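Local atomic coordinates of germination protein YpeB (PDB entry 5BOI), a protein that takes part in the germination of Bacillus spores and, through the PepSY domains of this C-terminal part, probably acts as an inhibitory partner. Residues Leu177-Ala189 and Cys201-Ile215. Numbering follows the deposited sequence.
Sequences LNSNVKVMEERLA and CYEFLGTIKNDTYRI. With SO4 (sulfate ion), chain C.
Two hydrogen bonds from Arg187 N to Glu203 O and back from Glu203 N to Arg187 O, the latter 2.7 Å long, register strand 182-189 against the antiparallel strand 201-208. Ala189 and Cys201 pair in the same way, as do Lys182 and Thr207. Between these pairs the regular pattern slips by one residue: Leu205 O receives both Met184 N, at 2.8 Å, and Glu185 N, at 3.1 Å, both in its carbonyl plane, which makes a classic beta bulge.

Arg187 folds back through a bend about its CB-CG bond (chi2 -67°), so that its NH1 reaches Glu186 O, while Glu185 OE2 sits 3.3 Å above the centre of the guanidinium plane, paired with it by charge alone, since no N-H of Arg187 points at it. At the guanidinium edge NH2 donates to sulfate O2 (3.0 Å), an ion probably acquired from the crystallisation liquor.

On the other face, Leu188 CD2 lies over the ring of Tyr202, whose hydroxyl is hydrogen-bonded to Ile168 O, and Glu186 OE2 meets that ring's edge. Phe204 takes Leu177 CD1 over one face, 4.0 Å from the ring centroid, and Val183 CG1 at its edge; with CG anti to its own backbone N (chi1 174°), Glu186 lays CG 3.4 Å from Phe204 CE1. An alanine in place of Phe204 would remove the ring and is likely to leave Leu177 CD1 and the Glu186 methylenes without their packing surface. Leu177 CD2 continues the apolar layer to Ile215 CG2, and Val181 CG2 meets Ile215 CD1 tip to tip.

Helix 170-175 packs on this face through Lys170, Ala173 and Lys174, giving the helix-on-antiparallel-sheet architecture of a PepSY domain, here with a bulged beta hairpin.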
loop_
_atom_site.group_PDB
_atom_site.type_symbol
_atom_site.label_atom_id
_atom_site.label_comp_id
_atom_site.label_asym_id
_atom_site.label_seq_id
_atom_site.Cartn_x
_atom_site.Cartn_y
_atom_site.Cartn_z
ATOM N N LEU A 177 -12.727 19.884 14.906
ATOM C CA LEU A 177 -11.274 20.005 14.936
ATOM C C LEU A 177 -10.825 20.961 16.021
ATOM O O LEU A 177 -11.617 21.743 16.543
ATOM C CB LEU A 177 -10.732 20.489 13.593
ATOM C CG LEU A 177 -10.877 19.474 12.468
ATOM C CD1 LEU A 177 -10.417 20.068 11.144
ATOM C CD2 LEU A 177 -10.116 18.197 12.800
ATOM N N ASN A 178 -9.542 20.899 16.354
ATOM C CA ASN A 178 -8.978 21.855 17.289
ATOM C C ASN A 178 -8.769 23.184 16.580
ATOM O O ASN A 178 -8.530 23.225 15.373
ATOM C CB ASN A 178 -7.672 21.328 17.890
ATOM C CG ASN A 178 -7.908 20.288 18.974
ATOM O OD1 ASN A 178 -9.020 20.153 19.484
ATOM N ND2 ASN A 178 -6.860 19.553 19.336
ATOM N N SER A 179 -8.870 24.268 17.337
ATOM C CA SER A 179 -8.864 25.616 16.784
ATOM C C SER A 179 -7.587 25.942 16.009
ATOM O O SER A 179 -7.588 26.787 15.117
ATOM C CB SER A 179 -9.061 26.630 17.912
ATOM O OG SER A 179 -10.083 26.213 18.800
ATOM N N ASN A 180 -6.494 25.268 16.350
ATOM C CA ASN A 180 -5.197 25.575 15.754
ATOM C C ASN A 180 -4.935 24.869 14.423
ATOM O O ASN A 180 -3.937 25.147 13.758
ATOM C CB ASN A 180 -4.079 25.244 16.747
ATOM C CG ASN A 180 -4.342 23.965 17.518
ATOM O OD1 ASN A 180 -5.464 23.462 17.538
ATOM N ND2 ASN A 180 -3.312 23.439 18.168
ATOM N N VAL A 181 -5.832 23.972 14.027
ATOM C CA VAL A 181 -5.651 23.216 12.791
ATOM C C VAL A 181 -5.925 24.061 11.549
ATOM O O VAL A 181 -6.965 24.704 11.442
ATOM C CB VAL A 181 -6.560 21.974 12.756
ATOM C CG1 VAL A 181 -6.296 21.156 11.495
ATOM C CG2 VAL A 181 -6.339 21.120 13.994
ATOM N N LYS A 182 -4.994 24.057 10.603
ATOM C CA LYS A 182 -5.210 24.742 9.333
ATOM C C LYS A 182 -5.495 23.723 8.233
ATOM O O LYS A 182 -4.574 23.126 7.675
ATOM C CB LYS A 182 -4.000 25.606 8.964
ATOM C CG LYS A 182 -3.549 26.552 10.070
ATOM C CD LYS A 182 -4.716 27.369 10.604
ATOM C CE LYS A 182 -4.301 28.232 11.785
ATOM N NZ LYS A 182 -3.372 29.318 11.370
ATOM N N VAL A 183 -6.774 23.528 7.919
ATOM C CA VAL A 183 -7.168 22.466 6.996
ATOM C C VAL A 183 -6.719 22.758 5.581
ATOM O O VAL A 183 -6.841 23.886 5.100
ATOM C CB VAL A 183 -8.695 22.255 6.999
ATOM C CG1 VAL A 183 -9.079 21.114 6.077
ATOM C CG2 VAL A 183 -9.177 21.985 8.410
ATOM N N MET A 184 -6.202 21.739 4.904
ATOM C CA MET A 184 -5.839 21.880 3.499
ATOM C C MET A 184 -6.685 20.961 2.618
ATOM O O MET A 184 -6.882 21.224 1.435
ATOM C CB MET A 184 -4.352 21.588 3.312
ATOM C CG MET A 184 -3.462 22.577 4.056
ATOM S SD MET A 184 -1.813 21.937 4.423
ATOM C CE MET A 184 -1.625 20.656 3.183
ATOM N N GLU A 185 -7.220 19.900 3.208
ATOM C CA GLU A 185 -7.968 18.909 2.443
ATOM C C GLU A 185 -8.939 18.123 3.326
ATOM O O GLU A 185 -8.639 17.851 4.491
ATOM C CB GLU A 185 -6.999 17.955 1.750
ATOM C CG GLU A 185 -7.686 16.918 0.894
ATOM C CD GLU A 185 -6.810 16.421 -0.239
ATOM O OE1 GLU A 185 -5.933 17.188 -0.694
ATOM O OE2 GLU A 185 -7.011 15.270 -0.682
ATOM N N GLU A 186 -10.087 17.756 2.770
ATOM C CA GLU A 186 -11.044 16.898 3.480
ATOM C C GLU A 186 -11.661 15.864 2.541
ATOM O O GLU A 186 -12.081 16.212 1.439
ATOM C CB GLU A 186 -12.161 17.749 4.110
ATOM C CG GLU A 186 -13.300 16.947 4.769
ATOM C CD GLU A 186 -14.324 16.420 3.764
ATOM O OE1 GLU A 186 -14.675 17.166 2.830
ATOM O OE2 GLU A 186 -14.769 15.260 3.899
ATOM N N ARG A 187 -11.758 14.619 3.002
ATOM C CA ARG A 187 -12.393 13.526 2.257
ATOM C C ARG A 187 -13.139 12.600 3.216
ATOM O O ARG A 187 -12.902 12.653 4.417
ATOM C CB ARG A 187 -11.349 12.709 1.498
ATOM C CG ARG A 187 -10.586 13.470 0.412
ATOM C CD ARG A 187 -11.492 13.874 -0.763
ATOM N NE ARG A 187 -10.685 14.377 -1.879
ATOM C CZ ARG A 187 -10.183 15.603 -1.958
ATOM N NH1 ARG A 187 -10.415 16.490 -1.002
ATOM N NH2 ARG A 187 -9.450 15.950 -3.017
ATOM N N LEU A 188 -14.016 11.737 2.702
ATOM C CA LEU A 188 -14.569 10.652 3.538
ATOM C C LEU A 188 -13.640 9.443 3.543
ATOM O O LEU A 188 -12.928 9.183 2.568
ATOM C CB LEU A 188 -15.942 10.216 3.043
ATOM C CG LEU A 188 -17.134 11.074 3.441
ATOM C CD1 LEU A 188 -18.329 10.660 2.602
ATOM C CD2 LEU A 188 -17.471 10.870 4.931
ATOM N N ALA A 189 -13.626 8.700 4.644
ATOM C CA ALA A 189 -12.691 7.581 4.764
ATOM C C ALA A 189 -13.246 6.528 5.714
ATOM O O ALA A 189 -14.039 6.844 6.611
ATOM C CB ALA A 189 -11.328 8.071 5.236
ATOM N N CYS A 201 -15.535 8.002 8.631
ATOM C CA CYS A 201 -15.004 9.262 9.170
ATOM C C CYS A 201 -14.833 10.344 8.119
ATOM O O CYS A 201 -14.623 10.051 6.948
ATOM C CB CYS A 201 -13.626 9.055 9.815
ATOM S SG CYS A 201 -13.539 7.871 11.156
ATOM N N TYR A 202 -14.864 11.603 8.537
ATOM C CA TYR A 202 -14.307 12.664 7.690
ATOM C C TYR A 202 -12.822 12.727 8.000
ATOM O O TYR A 202 -12.448 12.825 9.175
ATOM C CB TYR A 202 -14.943 14.013 7.991
ATOM C CG TYR A 202 -16.390 14.087 7.573
ATOM C CD1 TYR A 202 -16.715 14.361 6.264
ATOM C CD2 TYR A 202 -17.417 13.876 8.493
ATOM C CE1 TYR A 202 -18.049 14.413 5.852
ATOM C CE2 TYR A 202 -18.762 13.948 8.115
ATOM C CZ TYR A 202 -19.070 14.211 6.774
ATOM O OH TYR A 202 -20.393 14.277 6.351
ATOM N N GLU A 203 -11.996 12.665 6.964
ATOM C CA GLU A 203 -10.551 12.745 7.113
ATOM C C GLU A 203 -10.099 14.153 6.750
ATOM O O GLU A 203 -10.451 14.660 5.691
ATOM C CB GLU A 203 -9.861 11.718 6.209
ATOM C CG GLU A 203 -8.352 11.862 6.164
ATOM C CD GLU A 203 -7.788 11.439 4.826
ATOM O OE1 GLU A 203 -8.215 10.377 4.320
ATOM O OE2 GLU A 203 -6.926 12.164 4.285
ATOM N N PHE A 204 -9.326 14.784 7.624
ATOM C CA PHE A 204 -8.793 16.110 7.368
ATOM C C PHE A 204 -7.271 16.062 7.309
ATOM O O PHE A 204 -6.623 15.488 8.195
ATOM C CB PHE A 204 -9.238 17.093 8.466
ATOM C CG PHE A 204 -10.739 17.328 8.518
ATOM C CD1 PHE A 204 -11.323 18.303 7.716
ATOM C CD2 PHE A 204 -11.554 16.572 9.360
ATOM C CE1 PHE A 204 -12.706 18.536 7.746
ATOM C CE2 PHE A 204 -12.913 16.789 9.418
ATOM C CZ PHE A 204 -13.506 17.778 8.601
ATOM N N LEU A 205 -6.708 16.679 6.279
ATOM C CA LEU A 205 -5.266 16.850 6.168
ATOM C C LEU A 205 -4.974 18.323 6.410
ATOM O O LEU A 205 -5.547 19.194 5.745
ATOM C CB LEU A 205 -4.794 16.398 4.788
ATOM C CG LEU A 205 -3.324 16.276 4.390
ATOM C CD1 LEU A 205 -2.541 15.532 5.432
ATOM C CD2 LEU A 205 -3.266 15.534 3.062
ATOM N N GLY A 206 -4.106 18.619 7.371
ATOM C CA GLY A 206 -3.836 20.004 7.708
ATOM C C GLY A 206 -2.523 20.178 8.446
ATOM O O GLY A 206 -1.765 19.223 8.629
ATOM N N THR A 207 -2.241 21.406 8.857
ATOM C CA THR A 207 -1.007 21.671 9.584
ATOM C C THR A 207 -1.320 22.228 10.954
ATOM O O THR A 207 -2.190 23.088 11.105
ATOM C CB THR A 207 -0.099 22.646 8.828
ATOM O OG1 THR A 207 -0.734 23.927 8.758
ATOM C CG2 THR A 207 0.173 22.139 7.419
ATOM N N ILE A 208 -0.628 21.706 11.956
ATOM C CA ILE A 208 -0.680 22.266 13.294
ATOM C C ILE A 208 0.715 22.783 13.606
ATOM O O ILE A 208 1.624 21.991 13.836
ATOM C CB ILE A 208 -1.101 21.232 14.357
ATOM C CG1 ILE A 208 -2.315 20.425 13.905
ATOM C CG2 ILE A 208 -1.399 21.926 15.669
ATOM C CD1 ILE A 208 -2.663 19.286 14.843
ATOM N N LYS A 209 0.883 24.103 13.573
ATOM C CA LYS A 209 2.176 24.735 13.821
ATOM C C LYS A 209 3.300 24.093 13.003
ATOM O O LYS A 209 4.236 23.527 13.569
ATOM C CB LYS A 209 2.503 24.692 15.306
ATOM N N ASN A 210 3.162 24.161 11.678
ATOM C CA ASN A 210 4.169 23.720 10.698
ATOM C C ASN A 210 4.297 22.204 10.513
ATOM O O ASN A 210 4.817 21.752 9.493
ATOM C CB ASN A 210 5.540 24.308 11.047
ATOM C CG ASN A 210 5.674 25.752 10.612
ATOM O OD1 ASN A 210 4.675 26.441 10.400
ATOM N ND2 ASN A 210 6.912 26.222 10.479
ATOM N N ASP A 211 3.816 21.420 11.474
ATOM C CA ASP A 211 3.799 19.967 11.329
ATOM C C ASP A 211 2.522 19.570 10.594
ATOM O O ASP A 211 1.471 20.152 10.835
ATOM C CB ASP A 211 3.845 19.267 12.685
ATOM C CG ASP A 211 5.256 19.054 13.198
ATOM O OD1 ASP A 211 6.221 19.090 12.396
ATOM O OD2 ASP A 211 5.391 18.852 14.425
ATOM N N THR A 212 2.615 18.574 9.719
ATOM C CA THR A 212 1.441 18.082 9.011
ATOM C C THR A 212 0.772 16.903 9.720
ATOM O O THR A 212 1.430 15.938 10.116
ATOM C CB THR A 212 1.815 17.679 7.581
ATOM O OG1 THR A 212 2.369 18.818 6.915
ATOM C CG2 THR A 212 0.594 17.188 6.824
ATOM N N TYR A 213 -0.550 16.991 9.858
ATOM C CA TYR A 213 -1.351 15.980 10.544
ATOM C C TYR A 213 -2.503 15.469 9.700
ATOM O O TYR A 213 -3.089 16.231 8.939
ATOM C CB TYR A 213 -1.938 16.541 11.831
ATOM C CG TYR A 213 -0.897 16.700 12.910
ATOM C CD1 TYR A 213 -0.124 17.847 12.976
ATOM C CD2 TYR A 213 -0.660 15.686 13.828
ATOM C CE1 TYR A 213 0.832 18.005 13.947
ATOM C CE2 TYR A 213 0.314 15.829 14.801
ATOM C CZ TYR A 213 1.056 16.992 14.852
ATOM O OH TYR A 213 2.025 17.149 15.822
ATOM N N ARG A 214 -2.815 14.185 9.845
ATOM C CA ARG A 214 -4.090 13.668 9.369
ATOM C C ARG A 214 -4.965 13.418 10.589
ATOM O O ARG A 214 -4.541 12.757 11.559
ATOM C CB ARG A 214 -3.916 12.380 8.565
ATOM C CG ARG A 214 -5.195 11.911 7.844
ATOM C CD ARG A 214 -4.892 10.612 7.078
ATOM N NE ARG A 214 -4.172 10.882 5.839
ATOM C CZ ARG A 214 -3.017 10.327 5.481
ATOM N NH1 ARG A 214 -2.397 9.445 6.271
ATOM N NH2 ARG A 214 -2.491 10.654 4.310
ATOM N N ILE A 215 -6.171 13.958 10.540
ATOM C CA ILE A 215 -7.131 13.807 11.638
ATOM C C ILE A 215 -8.422 13.186 11.139
ATOM O O ILE A 215 -9.018 13.666 10.157
ATOM C CB ILE A 215 -7.424 15.154 12.306
ATOM C CG1 ILE A 215 -6.156 15.697 12.967
ATOM C CG2 ILE A 215 -8.535 14.992 13.413
ATOM C CD1 ILE A 215 -6.093 17.217 13.016
HETATM S S SO4 C . -10.031 12.917 -5.766
HETATM O O1 SO4 C . -10.002 11.457 -5.682
HETATM O O2 SO4 C . -9.136 13.488 -4.765
HETATM O O3 SO4 C . -11.391 13.412 -5.541
HETATM O O4 SO4 C . -9.570 13.320 -7.097
#